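Local coordinates for putative mandelate racemase (Zymomonas mobilis, PDB 2OX4), which binds magnesium and is probably a dehydratase (lyase) of the mandelate racemase branch of the enolase superfamily, at residues L252-G266 with F278-D290. Residues are numbered along the deposited sequence; the frame is centred on the assembly and turned at random. Where two conformers were deposited one is given.
Sequences LKEAKKKIDIPLASG and FLEDRSIDVIQPD
One carboxylate oxygen of Asp285, OD1, takes both the ammonium of Lys256 and the backbone N-H of Leu263. Lys256 arrives from the opposite direction, a kink about CG-CD (chi3 -95°) turning its NZ back to 2.7 Å from Asp285 OD1 on the syn side; the Leu263 N-H takes the anti side, 2.9 Å from N to OD1 and nearly straight at 165°. Arg282 grips the other oxygen end-on, NH1 and NH2 both pointing at Asp285 OD2 in the guanidinium plane. With both oxygens held, the carboxylate can hardly rotate, and its negative charge probably balances those of Lys256 and Arg282. The short Asp285 side chain lets OD1 turn back to Leu263 N, next to where Asp285 N bonds to Leu263 O (2.8 Å), an oxygen shared with Val286 N.

From there Ala264 and Ser265 run parallel to Val286 and Ile287 as neighbouring strands of the (beta/alpha)7beta barrel, joined by helix 271-280 in a right-handed beta-alpha-beta crossover. The small CB of Ala264 packs beside Val286 CB, while on the other face Ile284 sends CD1 to Ser265 CB. Leu252 crosses Ile284 at about a right angle, its CD2 3.6 Å from Ile284 CG1 and also against Phe278, where helix 250-258 packs against the segment leading into strand 286-287. Arg282, with positive phi, ends helix 271-280 in a Schellman motif, and Ser283, small enough for close approach, lays CB against Lys253 N. At the strand ends Gln288 N bonds to Ser265 O (2.8 Å), and the Gln288 amide, bonded to Gln315, lies beside the magnesium ligand Glu241.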
loop_
_atom_site.group_PDB
_atom_site.type_symbol
_atom_site.label_atom_id
_atom_site.label_comp_id
_atom_site.label_asym_id
_atom_site.label_seq_id
_atom_site.Cartn_x
_atom_site.Cartn_y
_atom_site.Cartn_z
ATOM N N LEU C 252 -1.368 -14.565 9.266
ATOM C CA LEU C 252 -2.696 -14.589 9.899
ATOM C C LEU C 252 -3.687 -13.672 9.186
ATOM O O LEU C 252 -4.864 -14.008 9.053
ATOM C CB LEU C 252 -2.614 -14.281 11.395
ATOM C CG LEU C 252 -3.820 -14.754 12.220
ATOM C CD1 LEU C 252 -3.877 -16.282 12.238
ATOM C CD2 LEU C 252 -3.686 -14.234 13.638
ATOM N N LYS C 253 -3.210 -12.532 8.690
ATOM C CA LYS C 253 -4.038 -11.695 7.816
ATOM C C LYS C 253 -4.497 -12.461 6.559
ATOM O O LYS C 253 -5.678 -12.396 6.165
ATOM C CB LYS C 253 -3.293 -10.405 7.435
ATOM C CG LYS C 253 -4.147 -9.400 6.678
ATOM C CD LYS C 253 -3.326 -8.250 6.150
ATOM C CE LYS C 253 -4.214 -7.312 5.343
ATOM N NZ LYS C 253 -3.421 -6.316 4.582
ATOM N N GLU C 254 -3.571 -13.193 5.936
ATOM C CA GLU C 254 -3.906 -14.030 4.773
ATOM C C GLU C 254 -4.923 -15.117 5.125
ATOM O O GLU C 254 -5.877 -15.342 4.369
ATOM C CB GLU C 254 -2.650 -14.654 4.167
ATOM C CG GLU C 254 -1.576 -13.643 3.794
ATOM C CD GLU C 254 -1.952 -12.716 2.639
ATOM O OE1 GLU C 254 -1.229 -11.714 2.449
ATOM O OE2 GLU C 254 -2.942 -12.978 1.917
ATOM N N ALA C 255 -4.732 -15.770 6.274
ATOM C CA ALA C 255 -5.693 -16.762 6.775
ATOM C C ALA C 255 -7.087 -16.153 6.933
ATOM O O ALA C 255 -8.091 -16.745 6.501
ATOM C CB ALA C 255 -5.215 -17.357 8.110
ATOM N N LYS C 256 -7.147 -14.969 7.538
ATOM C CA LYS C 256 -8.437 -14.312 7.817
ATOM C C LYS C 256 -9.226 -13.977 6.553
ATOM O O LYS C 256 -10.455 -13.945 6.582
ATOM C CB LYS C 256 -8.260 -13.060 8.672
ATOM C CG LYS C 256 -9.578 -12.376 9.038
ATOM C CD LYS C 256 -9.395 -11.255 10.060
ATOM C CE LYS C 256 -9.645 -11.757 11.480
ATOM N NZ LYS C 256 -11.106 -12.009 11.695
ATOM N N LYS C 257 -8.528 -13.747 5.437
ATOM C CA LYS C 257 -9.211 -13.589 4.150
ATOM C C LYS C 257 -10.147 -14.756 3.791
ATOM O O LYS C 257 -11.161 -14.551 3.131
ATOM C CB LYS C 257 -8.223 -13.348 3.003
ATOM C CG LYS C 257 -7.418 -12.053 3.121
ATOM C CD LYS C 257 -6.375 -11.957 2.010
ATOM C CE LYS C 257 -5.597 -10.632 2.117
ATOM N NZ LYS C 257 -4.477 -10.599 1.146
ATOM N N LYS C 258 -9.807 -15.962 4.240
ATOM C CA LYS C 258 -10.548 -17.157 3.836
ATOM C C LYS C 258 -11.271 -17.848 4.993
ATOM O O LYS C 258 -11.862 -18.911 4.799
ATOM C CB LYS C 258 -9.623 -18.155 3.122
ATOM C CG LYS C 258 -8.881 -17.591 1.908
ATOM C CD LYS C 258 -9.813 -17.334 0.740
ATOM C CE LYS C 258 -9.026 -17.265 -0.573
ATOM N NZ LYS C 258 -9.923 -17.335 -1.753
ATOM N N ILE C 259 -11.218 -17.251 6.186
ATOM C CA ILE C 259 -11.808 -17.855 7.400
ATOM C C ILE C 259 -12.807 -16.868 7.995
ATOM O O ILE C 259 -12.460 -15.717 8.254
ATOM C CB ILE C 259 -10.733 -18.243 8.478
ATOM C CG1 ILE C 259 -9.798 -19.341 7.960
ATOM C CG2 ILE C 259 -11.414 -18.683 9.829
ATOM C CD1 ILE C 259 -8.589 -19.605 8.856
ATOM N N ASP C 260 -14.045 -17.296 8.213
ATOM C CA ASP C 260 -15.032 -16.381 8.784
ATOM C C ASP C 260 -15.170 -16.457 10.305
ATOM O O ASP C 260 -15.730 -15.549 10.934
ATOM C CB ASP C 260 -16.377 -16.514 8.070
ATOM C CG ASP C 260 -16.359 -15.869 6.694
ATOM O OD1 ASP C 260 -15.741 -14.791 6.557
ATOM O OD2 ASP C 260 -16.936 -16.446 5.748
ATOM N N ILE C 261 -14.633 -17.525 10.891
ATOM C CA ILE C 261 -14.742 -17.741 12.335
ATOM C C ILE C 261 -13.758 -16.743 12.973
ATOM O O ILE C 261 -12.643 -16.593 12.459
ATOM C CB ILE C 261 -14.256 -19.167 12.697
ATOM C CG1 ILE C 261 -15.011 -20.251 11.906
ATOM C CG2 ILE C 261 -14.322 -19.408 14.196
ATOM C CD1 ILE C 261 -14.395 -21.625 12.049
ATOM N N PRO C 262 -14.152 -16.069 14.081
ATOM C CA PRO C 262 -13.192 -15.183 14.762
ATOM C C PRO C 262 -11.908 -15.897 15.157
ATOM O O PRO C 262 -11.935 -17.060 15.578
ATOM C CB PRO C 262 -13.937 -14.725 16.023
ATOM C CG PRO C 262 -15.415 -14.851 15.638
ATOM C CD PRO C 262 -15.462 -16.096 14.763
ATOM N N LEU C 263 -10.789 -15.198 15.004
ATOM C CA LEU C 263 -9.467 -15.782 15.278
ATOM C C LEU C 263 -8.919 -15.331 16.626
ATOM O O LEU C 263 -9.104 -14.174 17.037
ATOM C CB LEU C 263 -8.472 -15.427 14.168
ATOM C CG LEU C 263 -8.850 -15.879 12.752
ATOM C CD1 LEU C 263 -7.681 -15.583 11.790
ATOM C CD2 LEU C 263 -9.181 -17.381 12.757
ATOM N N ALA C 264 -8.233 -16.250 17.301
ATOM C CA ALA C 264 -7.585 -15.952 18.586
ATOM C C ALA C 264 -6.120 -16.374 18.617
ATOM O O ALA C 264 -5.735 -17.384 18.014
ATOM C CB ALA C 264 -8.323 -16.632 19.723
ATOM N N SER C 265 -5.306 -15.611 19.340
ATOM C CA SER C 265 -3.892 -15.947 19.504
ATOM C C SER C 265 -3.284 -15.089 20.603
ATOM O O SER C 265 -3.762 -13.996 20.869
ATOM C CB SER C 265 -3.121 -15.674 18.215
ATOM O OG SER C 265 -1.822 -16.234 18.305
ATOM N N GLY C 266 -2.219 -15.578 21.232
ATOM C CA GLY C 266 -1.485 -14.710 22.126
ATOM C C GLY C 266 -0.500 -15.368 23.047
ATOM O O GLY C 266 0.378 -14.693 23.555
ATOM N N PHE C 278 -0.198 -7.728 14.481
ATOM C CA PHE C 278 -1.503 -8.389 14.420
ATOM C C PHE C 278 -2.635 -7.384 14.572
ATOM O O PHE C 278 -3.695 -7.536 13.966
ATOM C CB PHE C 278 -1.609 -9.458 15.513
ATOM C CG PHE C 278 -0.657 -10.601 15.325
ATOM C CD1 PHE C 278 -0.975 -11.665 14.469
ATOM C CD2 PHE C 278 0.567 -10.607 15.977
ATOM C CE1 PHE C 278 -0.079 -12.713 14.273
ATOM C CE2 PHE C 278 1.472 -11.663 15.792
ATOM C CZ PHE C 278 1.140 -12.718 14.940
ATOM N N LEU C 279 -2.394 -6.355 15.378
ATOM C CA LEU C 279 -3.345 -5.254 15.536
ATOM C C LEU C 279 -3.400 -4.344 14.295
ATOM O O LEU C 279 -4.485 -3.997 13.825
ATOM C CB LEU C 279 -3.012 -4.461 16.806
ATOM C CG LEU C 279 -3.211 -5.206 18.141
ATOM C CD1 LEU C 279 -2.849 -4.311 19.307
ATOM C CD2 LEU C 279 -4.635 -5.756 18.309
ATOM N N GLU C 280 -2.237 -3.988 13.751
ATOM C CA GLU C 280 -2.166 -3.251 12.482
ATOM C C GLU C 280 -2.928 -3.964 11.351
ATOM O O GLU C 280 -3.675 -3.329 10.609
ATOM C CB GLU C 280 -0.712 -3.044 12.056
ATOM C CG GLU C 280 0.075 -2.071 12.926
ATOM C CD GLU C 280 1.575 -2.066 12.588
ATOM O OE1 GLU C 280 2.105 -3.114 12.147
ATOM O OE2 GLU C 280 2.224 -1.016 12.763
ATOM N N ASP C 281 -2.761 -5.282 11.251
ATOM C CA ASP C 281 -3.458 -6.079 10.236
ATOM C C ASP C 281 -4.903 -6.392 10.612
ATOM O O ASP C 281 -5.656 -6.946 9.788
ATOM C CB ASP C 281 -2.754 -7.412 10.042
ATOM C CG ASP C 281 -1.411 -7.277 9.358
ATOM O OD1 ASP C 281 -0.644 -8.248 9.427
ATOM O OD2 ASP C 281 -1.126 -6.223 8.754
ATOM N N ARG C 282 -5.265 -6.074 11.855
ATOM C CA ARG C 282 -6.546 -6.465 12.469
ATOM C C ARG C 282 -6.873 -7.965 12.290
ATOM O O ARG C 282 -8.002 -8.341 11.971
ATOM C CB ARG C 282 -7.692 -5.529 12.009
ATOM C CG ARG C 282 -9.053 -5.692 12.745
ATOM C CD ARG C 282 -8.900 -5.730 14.258
ATOM N NE ARG C 282 -10.126 -6.084 15.004
ATOM C CZ ARG C 282 -10.714 -7.286 14.998
ATOM N NH1 ARG C 282 -11.776 -7.506 15.772
ATOM N NH2 ARG C 282 -10.253 -8.272 14.232
ATOM N N SER C 283 -5.868 -8.819 12.466
ATOM C CA SER C 283 -6.025 -10.227 12.135
ATOM C C SER C 283 -6.463 -11.103 13.316
ATOM O O SER C 283 -6.823 -12.257 13.104
ATOM C CB SER C 283 -4.731 -10.781 11.525
ATOM O OG SER C 283 -3.649 -10.590 12.419
ATOM N N ILE C 284 -6.384 -10.570 14.540
ATOM C CA ILE C 284 -6.811 -11.302 15.766
ATOM C C ILE C 284 -8.045 -10.611 16.355
ATOM O O ILE C 284 -8.037 -9.389 16.593
ATOM C CB ILE C 284 -5.705 -11.331 16.862
ATOM C CG1 ILE C 284 -4.424 -12.007 16.352
ATOM C CG2 ILE C 284 -6.171 -12.118 18.066
ATOM C CD1 ILE C 284 -3.275 -11.976 17.359
ATOM N N ASP C 285 -9.100 -11.393 16.588
ATOM C CA ASP C 285 -10.340 -10.895 17.200
ATOM C C ASP C 285 -10.304 -10.967 18.727
ATOM O O ASP C 285 -10.890 -10.126 19.419
ATOM C CB ASP C 285 -11.525 -11.695 16.645
ATOM C CG ASP C 285 -11.666 -11.518 15.139
ATOM O OD1 ASP C 285 -11.363 -12.471 14.392
ATOM O OD2 ASP C 285 -12.008 -10.391 14.717
ATOM N N VAL C 286 -9.623 -11.979 19.247
ATOM C CA VAL C 286 -9.513 -12.172 20.696
ATOM C C VAL C 286 -8.057 -12.467 20.988
ATOM O O VAL C 286 -7.532 -13.494 20.560
ATOM C CB VAL C 286 -10.398 -13.360 21.205
ATOM C CG1 VAL C 286 -10.204 -13.576 22.727
ATOM C CG2 VAL C 286 -11.892 -13.128 20.877
ATOM N N ILE C 287 -7.379 -11.544 21.656
ATOM C CA ILE C 287 -5.971 -11.756 21.974
ATOM C C ILE C 287 -5.833 -12.494 23.291
ATOM O O ILE C 287 -6.645 -12.313 24.211
ATOM C CB ILE C 287 -5.152 -10.447 22.038
ATOM C CG1 ILE C 287 -5.818 -9.429 22.974
ATOM C CG2 ILE C 287 -4.915 -9.877 20.608
ATOM C CD1 ILE C 287 -4.849 -8.380 23.504
ATOM N N GLN C 288 -4.795 -13.322 23.380
ATOM C CA GLN C 288 -4.636 -14.207 24.527
ATOM C C GLN C 288 -3.259 -14.104 25.170
ATOM O O GLN C 288 -2.578 -15.119 25.322
ATOM C CB GLN C 288 -4.935 -15.666 24.125
ATOM C CG GLN C 288 -6.346 -15.896 23.514
ATOM C CD GLN C 288 -6.462 -17.243 22.821
ATOM O OE1 GLN C 288 -5.627 -17.595 22.001
ATOM N NE2 GLN C 288 -7.504 -18.000 23.149
ATOM N N PRO C 289 -2.844 -12.882 25.586
ATOM C CA PRO C 289 -1.526 -12.780 26.206
ATOM C C PRO C 289 -1.541 -13.560 27.520
ATOM O O PRO C 289 -2.591 -13.637 28.181
ATOM C CB PRO C 289 -1.394 -11.279 26.497
ATOM C CG PRO C 289 -2.775 -10.784 26.578
ATOM C CD PRO C 289 -3.560 -11.596 25.605
ATOM N N ASP C 290 -0.411 -14.164 27.856
ATOM C CA ASP C 290 -0.200 -14.785 29.163
ATOM C C ASP C 290 0.510 -13.768 30.052
ATOM O O ASP C 290 1.569 -13.248 29.685
ATOM C CB ASP C 290 0.665 -16.048 28.981
ATOM C CG ASP C 290 0.780 -16.895 30.259
ATOM O OD1 ASP C 290 1.185 -16.371 31.310
ATOM O OD2 ASP C 290 0.475 -18.097 30.203
HETATM O O HOH W 1 -2.932 -4.309 7.092
HETATM O O HOH W 2 1.849 -13.839 26.108
HETATM O O HOH W 3 -2.955 -18.387 22.401
#